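Local coordinates for MUTM (fpg) protein (Thermus thermophilus, PDB 1EE8) that belongs to the MutM (Fpg) family, uniting in one chain a beta-rich N-terminal domain, a helical H2TH domain and a zinc finger, at residues A[31-36]-A[102-107]; A[61-66]-A[110-115]; A[37-42]-A[56-61]. One frame throughout, in Å; residues are numbered along the deposited sequence.

Contact 1 (A[31-36]-A[102-107]); sequences ARYRNT and GRLFGV
Arg32 and Arg103 lie against each other although both carry a positive charge. Arg103 turns sharply beyond CG (chi2 -76°), which puts its CD 3.4 Å from Arg32 O, while CG of the extended Arg32 side chain sits over one face of the Arg103 guanidinium, toward its rim. The two guanidinium planes are 79° apart. Arg32 NE lies 3.8 Å from Arg103 NH2. Each donates to Arg100 O, Arg103 NH2 also to Gly102 O, and a water accepts from Arg103 NH1 and weakly from Arg32 NE; with the salt bridge of Arg32 to Asp29, this probably eases the repulsion. The backbones pair in parallel: strand 33-34, one of the two outermost in the N-terminal domain's mixed sheet, lines up beside 103-108, bonded from Leu104 N to Arg32 O, Arg34 N to Leu104 O and Gly106 N to Arg34 O. On one face, Tyr33 CD1 rests 3.7 Å from Leu104 CB, and a water links Tyr33 OH to Gly102 O. On the other, Arg34 and Phe105 run side by side. Arg34 NH1 meets the Phe105 ring at its edge, 3.4 Å from CE1, while Arg34 NE donates to Ala31 O at 2.9 Å.

Contact 2 (A[61-66]-A[110-115]); sequences GVELVA and GDYREI
The Tyr112 ring meets Glu63 at its edge, with OE1 close to the ring plane, and the carboxylate is turned only 16° from that plane though the two side chains cross at about a right angle. Over one face of the ring, toward the rim, lies Gly110 O from its own loop. Val65 CG2 comes in obliquely, 4.4 Å from Tyr112 CE2.

Two donors grip Glu63 OE1. Tyr112 OH gives its proton from the syn side of the carboxylate, 2.6 Å from OE1. Gly110 N approaches the same oxygen at 3.0 Å, but from above the carboxylate plane (52° out of it). Glu63 OE2 forms a salt bridge with Arg109, so both oxygens are engaged; so many donors would be expected to favour the ionised form.

Two residues further along the strand the contact becomes apolar. Val65 and Ile115 reach toward each other tip to tip, Ile115 CD1 standing 3.9 Å from Val65 CB and equally far from Val65 CG1. Ile115 has CG1 beside its backbone N in a partly eclipsed position (chi1 -34°). Phe53 and Phe105 also touch both side chains.

Within the loop, Arg113 forms a side-on salt bridge with Asp111, NE to OD1 at 2.7 Å and NH1 to OD2. Asp111 is the centre of an inverse gamma turn, and a type I beta turn runs from Tyr112 to Ile115. What results is a loop folded back over one face of a beta sheet: having left strand 103-108, the chain is tied to neighbouring strand 62-67 of the N-terminal domain before it enters helix 117-120.

Contact 3 (A[37-42]-A[56-61]); sequences ALAEGR and FALEGG
Leu58 sets off toward the 37-42 loop and makes its closest approach through CD1, which lies 3.2 Å from Ala39 CB, tighter than usual for two carbons. Its CG is anti to the carbonyl carbon (chi1 -51°), and CD1, extended at chi2 (169°), is the methyl that meets the alanine. Nearer the backbone, Leu58 CB touches the aliphatic part of Arg42, 3.9 Å from Arg42 CB, where the two side chains cross at about a right angle.

At Glu59 it is the carbonyl that counts. The Arg42 chain is extended from CG to NE and passes alongside Glu59 O, with Arg42 CD 3.4 Å away, before NH1 donates to that same oxygen at 3.1 Å. The bond is fairly straight (157° at the hydrogen), follows a lone pair in the carbonyl plane, and lies near the guanidinium plane.

Gly60 comes next, its CA 3.7 Å from Arg42 NH1. The guanidinium is held from the loop as well: Arg42 NE donates to Leu38 O at 2.7 Å, almost linearly, with the oxygen in the guanidinium plane. Two bonds in nearly one plane thus fix the rotation of the group and tie the loop to the turn that ends strand 53-58. Ala39 O is buried here without a partner in the model.

Arg42 NH2 reaches Glu40 O of the second subunit, putting the contact at the dimer interface. Gly41 and Arg42 form a G1 beta bulge opposite Leu22 of strand 21-26. Leu58 also packs on Leu22 and on Ile44 of strand 42-50, while Arg42 lies against Val62 of strand 62-67.

In the fold
All three contacts reach the same mixed sheet, but only contact 1 pairs two of its strands, adding edge strand 33-34 to 103-108 with partly exposed arginines at the border. Contacts 2 and 3 each fasten a loop to it. Contact 2, one strand further in on 62-67, sets a carboxylate grip beside buried apolar packing, with Gly110 exposed; Phe105 N bonds to Val65 O, joining it to contact 1. Contact 3 shares Gly61 with contact 2 and uses the next strand, 53-58, where one arginine does most of the bonding. Its centre is farthest from that of the chain, about 24 Å against 19 and 18 Å, yet the second subunit covers it.

Contact 1 (A[31-36]-A[102-107])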
loop_
_atom_site.group_PDB
_atom_site.type_symbol
_atom_site.label_atom_id
_atom_site.label_comp_id
_atom_site.label_asym_id
_atom_site.label_seq_id
_atom_site.Cartn_x
_atom_site.Cartn_y
_atom_site.Cartn_z
ATOM N N ALA A 31 5.083 11.044 -6.197
ATOM C CA ALA A 31 6.350 11.587 -5.716
ATOM C C ALA A 31 6.158 12.282 -4.376
ATOM O O ALA A 31 6.977 12.143 -3.469
ATOM C CB ALA A 31 6.919 12.580 -6.731
ATOM N N ARG A 32 5.070 13.038 -4.261
ATOM C CA ARG A 32 4.769 13.779 -3.039
ATOM C C ARG A 32 3.842 13.032 -2.076
ATOM O O ARG A 32 3.967 13.154 -0.862
ATOM C CB ARG A 32 4.140 15.129 -3.392
ATOM C CG ARG A 32 5.059 16.098 -4.130
ATOM C CD ARG A 32 4.384 17.465 -4.286
ATOM N NE ARG A 32 5.276 18.490 -4.827
ATOM C CZ ARG A 32 5.630 18.588 -6.107
ATOM N NH1 ARG A 32 5.166 17.720 -6.999
ATOM N NH2 ARG A 32 6.454 19.557 -6.498
ATOM N N TYR A 33 2.900 12.278 -2.626
ATOM C CA TYR A 33 1.948 11.519 -1.820
ATOM C C TYR A 33 2.316 10.065 -2.000
ATOM O O TYR A 33 1.900 9.412 -2.954
ATOM C CB TYR A 33 0.541 11.832 -2.313
ATOM C CG TYR A 33 0.386 13.318 -2.491
ATOM C CD1 TYR A 33 0.840 14.197 -1.509
ATOM C CD2 TYR A 33 -0.127 13.855 -3.671
ATOM C CE1 TYR A 33 0.801 15.572 -1.698
ATOM C CE2 TYR A 33 -0.172 15.230 -3.866
ATOM C CZ TYR A 33 0.301 16.081 -2.878
ATOM O OH TYR A 33 0.331 17.433 -3.094
ATOM N N ARG A 34 3.121 9.577 -1.063
ATOM C CA ARG A 34 3.653 8.225 -1.118
ATOM C C ARG A 34 2.901 7.140 -0.380
ATOM O O ARG A 34 2.501 7.316 0.775
ATOM C CB ARG A 34 5.092 8.251 -0.619
ATOM C CG ARG A 34 5.965 9.240 -1.359
ATOM C CD ARG A 34 7.258 9.516 -0.600
ATOM N NE ARG A 34 7.984 10.629 -1.204
ATOM C CZ ARG A 34 8.870 11.386 -0.564
ATOM N NH1 ARG A 34 9.149 11.154 0.714
ATOM N NH2 ARG A 34 9.480 12.376 -1.204
ATOM N N ASN A 35 2.727 6.011 -1.065
ATOM C CA ASN A 35 2.060 4.847 -0.497
ATOM C C ASN A 35 0.704 5.159 0.111
ATOM O O ASN A 35 0.351 4.608 1.148
ATOM C CB ASN A 35 2.961 4.216 0.572
ATOM C CG ASN A 35 4.319 3.824 0.026
ATOM O OD1 ASN A 35 5.356 4.333 0.461
ATOM N ND2 ASN A 35 4.319 2.920 -0.938
ATOM N N THR A 36 -0.065 6.032 -0.527
ATOM C CA THR A 36 -1.377 6.372 0.012
ATOM C C THR A 36 -2.388 5.229 -0.140
ATOM O O THR A 36 -3.355 5.160 0.611
ATOM C CB THR A 36 -1.940 7.651 -0.647
ATOM O OG1 THR A 36 -2.024 7.465 -2.065
ATOM C CG2 THR A 36 -1.035 8.834 -0.351
ATOM N N GLY A 102 3.661 20.480 0.799
ATOM C CA GLY A 102 3.021 19.431 1.570
ATOM C C GLY A 102 3.380 18.036 1.080
ATOM O O GLY A 102 3.736 17.840 -0.080
ATOM N N ARG A 103 3.290 17.060 1.976
ATOM C CA ARG A 103 3.584 15.678 1.636
ATOM C C ARG A 103 2.599 14.771 2.362
ATOM O O ARG A 103 2.048 15.152 3.390
ATOM C CB ARG A 103 5.011 15.316 2.065
ATOM C CG ARG A 103 6.114 16.078 1.339
ATOM C CD ARG A 103 6.320 15.541 -0.064
ATOM N NE ARG A 103 7.432 16.203 -0.746
ATOM C CZ ARG A 103 7.383 17.441 -1.236
ATOM N NH1 ARG A 103 8.446 17.961 -1.840
ATOM N NH2 ARG A 103 6.272 18.157 -1.135
ATOM N N LEU A 104 2.365 13.587 1.808
ATOM C CA LEU A 104 1.485 12.605 2.436
ATOM C C LEU A 104 2.285 11.313 2.495
ATOM O O LEU A 104 3.007 10.981 1.551
ATOM C CB LEU A 104 0.204 12.375 1.620
ATOM C CG LEU A 104 -0.907 13.436 1.664
ATOM C CD1 LEU A 104 -2.104 12.938 0.839
ATOM C CD2 LEU A 104 -1.325 13.716 3.110
ATOM N N PHE A 105 2.156 10.590 3.600
ATOM C CA PHE A 105 2.877 9.340 3.785
ATOM C C PHE A 105 1.971 8.232 4.293
ATOM O O PHE A 105 1.394 8.335 5.378
ATOM C CB PHE A 105 4.005 9.520 4.803
ATOM C CG PHE A 105 4.979 10.603 4.458
ATOM C CD1 PHE A 105 6.095 10.332 3.672
ATOM C CD2 PHE A 105 4.797 11.894 4.944
ATOM C CE1 PHE A 105 7.022 11.333 3.377
ATOM C CE2 PHE A 105 5.722 12.904 4.653
ATOM C CZ PHE A 105 6.837 12.615 3.868
ATOM N N GLY A 106 1.846 7.172 3.506
ATOM C CA GLY A 106 1.054 6.036 3.931
ATOM C C GLY A 106 2.078 5.135 4.592
ATOM O O GLY A 106 3.077 4.774 3.969
ATOM N N VAL A 107 1.863 4.783 5.849
ATOM C CA VAL A 107 2.830 3.936 6.542
ATOM C C VAL A 107 2.187 2.984 7.539
ATOM O O VAL A 107 1.100 3.246 8.040
ATOM C CB VAL A 107 3.844 4.786 7.337
ATOM C CG1 VAL A 107 4.647 5.690 6.397
ATOM C CG2 VAL A 107 3.107 5.608 8.378
HETATM O O HOH W 1 7.927 19.994 -3.556
HETATM O O HOH W 2 2.018 19.123 -1.944
#

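Contact 2 (A[61-66]-A[110-115])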
loop_
_atom_site.group_PDB
_atom_site.type_symbol
_atom_site.label_atom_id
_atom_site.label_comp_id
_atom_site.label_asym_id
_atom_site.label_seq_id
_atom_site.Cartn_x
_atom_site.Cartn_y
_atom_site.Cartn_z
ATOM N N GLY A 61 -3.850 -0.992 11.662
ATOM C CA GLY A 61 -2.460 -0.643 11.907
ATOM C C GLY A 61 -1.767 0.193 10.851
ATOM O O GLY A 61 -0.592 -0.020 10.561
ATOM N N VAL A 62 -2.489 1.149 10.281
ATOM C CA VAL A 62 -1.936 2.025 9.258
ATOM C C VAL A 62 -2.096 3.488 9.667
ATOM O O VAL A 62 -3.005 3.834 10.423
ATOM C CB VAL A 62 -2.662 1.814 7.902
ATOM C CG1 VAL A 62 -2.377 2.976 6.970
ATOM C CG2 VAL A 62 -2.210 0.494 7.261
ATOM N N GLU A 63 -1.203 4.340 9.177
ATOM C CA GLU A 63 -1.292 5.765 9.452
ATOM C C GLU A 63 -1.068 6.559 8.173
ATOM O O GLU A 63 -0.206 6.226 7.360
ATOM C CB GLU A 63 -0.251 6.208 10.494
ATOM C CG GLU A 63 -0.404 5.567 11.863
ATOM C CD GLU A 63 0.598 6.091 12.882
ATOM O OE1 GLU A 63 1.824 5.978 12.649
ATOM O OE2 GLU A 63 0.157 6.613 13.926
ATOM N N LEU A 64 -1.869 7.598 7.984
ATOM C CA LEU A 64 -1.692 8.459 6.834
ATOM C C LEU A 64 -1.124 9.722 7.464
ATOM O O LEU A 64 -1.826 10.458 8.156
ATOM C CB LEU A 64 -3.019 8.748 6.138
ATOM C CG LEU A 64 -2.921 9.586 4.858
ATOM C CD1 LEU A 64 -1.993 8.913 3.854
ATOM C CD2 LEU A 64 -4.309 9.755 4.262
ATOM N N VAL A 65 0.165 9.944 7.251
ATOM C CA VAL A 65 0.815 11.105 7.816
ATOM C C VAL A 65 0.765 12.245 6.823
ATOM O O VAL A 65 1.023 12.054 5.632
ATOM C CB VAL A 65 2.283 10.790 8.193
ATOM C CG1 VAL A 65 2.979 12.047 8.720
ATOM C CG2 VAL A 65 2.309 9.689 9.239
ATOM N N ALA A 66 0.415 13.425 7.313
ATOM C CA ALA A 66 0.338 14.592 6.460
ATOM C C ALA A 66 1.213 15.716 6.981
ATOM O O ALA A 66 1.185 16.048 8.169
ATOM C CB ALA A 66 -1.118 15.073 6.344
ATOM N N GLY A 110 3.595 3.563 13.153
ATOM C CA GLY A 110 4.888 3.674 13.805
ATOM C C GLY A 110 6.103 3.675 12.892
ATOM O O GLY A 110 7.165 4.171 13.282
ATOM N N ASP A 111 5.963 3.132 11.683
ATOM C CA ASP A 111 7.087 3.066 10.746
ATOM C C ASP A 111 7.396 4.429 10.141
ATOM O O ASP A 111 6.912 4.775 9.062
ATOM C CB ASP A 111 6.800 2.046 9.639
ATOM C CG ASP A 111 7.910 1.979 8.599
ATOM O OD1 ASP A 111 9.086 2.220 8.955
ATOM O OD2 ASP A 111 7.610 1.670 7.424
ATOM N N TYR A 112 8.228 5.191 10.839
ATOM C CA TYR A 112 8.586 6.527 10.391
ATOM C C TYR A 112 9.959 6.618 9.737
ATOM O O TYR A 112 10.540 7.703 9.647
ATOM C CB TYR A 112 8.484 7.486 11.575
ATOM C CG TYR A 112 7.109 7.494 12.217
ATOM C CD1 TYR A 112 6.954 7.767 13.572
ATOM C CD2 TYR A 112 5.964 7.229 11.466
ATOM C CE1 TYR A 112 5.693 7.779 14.170
ATOM C CE2 TYR A 112 4.697 7.238 12.056
ATOM C CZ TYR A 112 4.573 7.515 13.406
ATOM O OH TYR A 112 3.331 7.537 13.993
ATOM N N ARG A 113 10.466 5.482 9.263
ATOM C CA ARG A 113 11.769 5.435 8.602
ATOM C C ARG A 113 11.856 6.450 7.467
ATOM O O ARG A 113 12.944 6.896 7.103
ATOM C CB ARG A 113 12.037 4.035 8.043
ATOM C CG ARG A 113 12.383 2.986 9.089
ATOM C CD ARG A 113 12.552 1.617 8.444
ATOM N NE ARG A 113 11.317 1.157 7.817
ATOM C CZ ARG A 113 11.225 0.089 7.031
ATOM N NH1 ARG A 113 10.054 -0.249 6.508
ATOM N NH2 ARG A 113 12.302 -0.641 6.762
ATOM N N GLU A 114 10.706 6.807 6.906
ATOM C CA GLU A 114 10.654 7.772 5.816
ATOM C C GLU A 114 10.408 9.178 6.343
ATOM O O GLU A 114 10.600 10.158 5.626
ATOM C CB GLU A 114 9.546 7.392 4.833
ATOM C CG GLU A 114 9.865 6.175 3.977
ATOM C CD GLU A 114 8.651 5.642 3.239
ATOM O OE1 GLU A 114 8.838 4.858 2.284
ATOM O OE2 GLU A 114 7.511 5.994 3.618
ATOM N N ILE A 115 9.993 9.263 7.602
ATOM C CA ILE A 115 9.704 10.538 8.251
ATOM C C ILE A 115 10.453 10.572 9.588
ATOM O O ILE A 115 9.846 10.657 10.655
ATOM C CB ILE A 115 8.191 10.666 8.519
ATOM C CG1 ILE A 115 7.410 9.980 7.395
ATOM C CG2 ILE A 115 7.791 12.135 8.580
ATOM C CD1 ILE A 115 5.963 9.703 7.730
#

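Contact 3 (A[37-42]-A[56-61])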
loop_
_atom_site.group_PDB
_atom_site.type_symbol
_atom_site.label_atom_id
_atom_site.label_comp_id
_atom_site.label_asym_id
_atom_site.label_seq_id
_atom_site.Cartn_x
_atom_site.Cartn_y
_atom_site.Cartn_z
ATOM N N ALA A 37 -2.158 4.325 -1.091
ATOM C CA ALA A 37 -3.078 3.199 -1.300
ATOM C C ALA A 37 -3.172 2.348 -0.033
ATOM O O ALA A 37 -4.160 1.655 0.200
ATOM C CB ALA A 37 -2.610 2.339 -2.469
ATOM N N LEU A 38 -2.136 2.422 0.790
ATOM C CA LEU A 38 -2.091 1.667 2.030
ATOM C C LEU A 38 -3.236 2.056 2.954
ATOM O O LEU A 38 -3.766 1.228 3.701
ATOM C CB LEU A 38 -0.760 1.933 2.728
ATOM C CG LEU A 38 -0.079 0.755 3.409
ATOM C CD1 LEU A 38 0.238 -0.299 2.372
ATOM C CD2 LEU A 38 1.187 1.231 4.100
ATOM N N ALA A 39 -3.616 3.324 2.892
ATOM C CA ALA A 39 -4.671 3.874 3.737
ATOM C C ALA A 39 -6.093 3.643 3.243
ATOM O O ALA A 39 -7.043 3.756 4.016
ATOM C CB ALA A 39 -4.442 5.379 3.911
ATOM N N GLU A 40 -6.241 3.318 1.966
ATOM C CA GLU A 40 -7.563 3.137 1.383
ATOM C C GLU A 40 -8.393 1.960 1.890
ATOM O O GLU A 40 -7.885 0.856 2.119
ATOM C CB GLU A 40 -7.442 3.084 -0.142
ATOM C CG GLU A 40 -6.916 4.387 -0.730
ATOM C CD GLU A 40 -6.836 4.361 -2.245
ATOM O OE1 GLU A 40 -7.017 5.427 -2.865
ATOM O OE2 GLU A 40 -6.586 3.280 -2.815
ATOM N N GLY A 41 -9.683 2.227 2.074
ATOM C CA GLY A 41 -10.609 1.219 2.543
ATOM C C GLY A 41 -10.466 0.909 4.016
ATOM O O GLY A 41 -10.623 -0.231 4.422
ATOM N N ARG A 42 -10.167 1.924 4.817
ATOM C CA ARG A 42 -9.998 1.732 6.251
ATOM C C ARG A 42 -10.744 2.830 6.988
ATOM O O ARG A 42 -10.837 3.966 6.505
ATOM C CB ARG A 42 -8.514 1.796 6.629
ATOM C CG ARG A 42 -7.632 0.758 5.963
ATOM C CD ARG A 42 -6.186 1.006 6.321
ATOM N NE ARG A 42 -5.272 0.120 5.602
ATOM C CZ ARG A 42 -5.021 -1.146 5.929
ATOM N NH1 ARG A 42 -5.607 -1.710 6.972
ATOM N NH2 ARG A 42 -4.170 -1.847 5.206
ATOM N N PHE A 56 -3.534 10.485 10.594
ATOM C CA PHE A 56 -4.832 9.834 10.583
ATOM C C PHE A 56 -4.575 8.376 10.961
ATOM O O PHE A 56 -3.863 7.663 10.245
ATOM C CB PHE A 56 -5.460 9.901 9.187
ATOM C CG PHE A 56 -5.885 11.280 8.776
ATOM C CD1 PHE A 56 -7.186 11.719 9.000
ATOM C CD2 PHE A 56 -4.977 12.153 8.180
ATOM C CE1 PHE A 56 -7.578 13.010 8.638
ATOM C CE2 PHE A 56 -5.359 13.441 7.815
ATOM C CZ PHE A 56 -6.663 13.869 8.046
ATOM N N ALA A 57 -5.117 7.948 12.096
ATOM C CA ALA A 57 -4.956 6.562 12.536
ATOM C C ALA A 57 -6.061 5.760 11.857
ATOM O O ALA A 57 -7.248 6.051 12.019
ATOM C CB ALA A 57 -5.079 6.463 14.054
ATOM N N LEU A 58 -5.659 4.748 11.096
ATOM C CA LEU A 58 -6.602 3.928 10.354
ATOM C C LEU A 58 -6.664 2.490 10.850
ATOM O O LEU A 58 -5.648 1.882 11.183
ATOM C CB LEU A 58 -6.221 3.954 8.876
ATOM C CG LEU A 58 -6.043 5.385 8.360
ATOM C CD1 LEU A 58 -5.409 5.368 6.983
ATOM C CD2 LEU A 58 -7.400 6.087 8.338
ATOM N N GLU A 59 -7.873 1.950 10.885
ATOM C CA GLU A 59 -8.093 0.587 11.336
ATOM C C GLU A 59 -7.190 -0.378 10.570
ATOM O O GLU A 59 -7.081 -0.301 9.349
ATOM C CB GLU A 59 -9.558 0.232 11.120
ATOM C CG GLU A 59 -10.006 -1.060 11.764
ATOM C CD GLU A 59 -11.513 -1.202 11.727
ATOM O OE1 GLU A 59 -12.090 -1.143 10.619
ATOM O OE2 GLU A 59 -12.120 -1.368 12.806
ATOM N N GLY A 60 -6.526 -1.280 11.289
ATOM C CA GLY A 60 -5.654 -2.230 10.626
ATOM C C GLY A 60 -4.176 -1.920 10.768
ATOM O O GLY A 60 -3.344 -2.499 10.066
ATOM N N GLY A 61 -3.850 -0.992 11.662
ATOM C CA GLY A 61 -2.460 -0.643 11.907
ATOM C C GLY A 61 -1.767 0.193 10.851
ATOM O O GLY A 61 -0.592 -0.020 10.561
#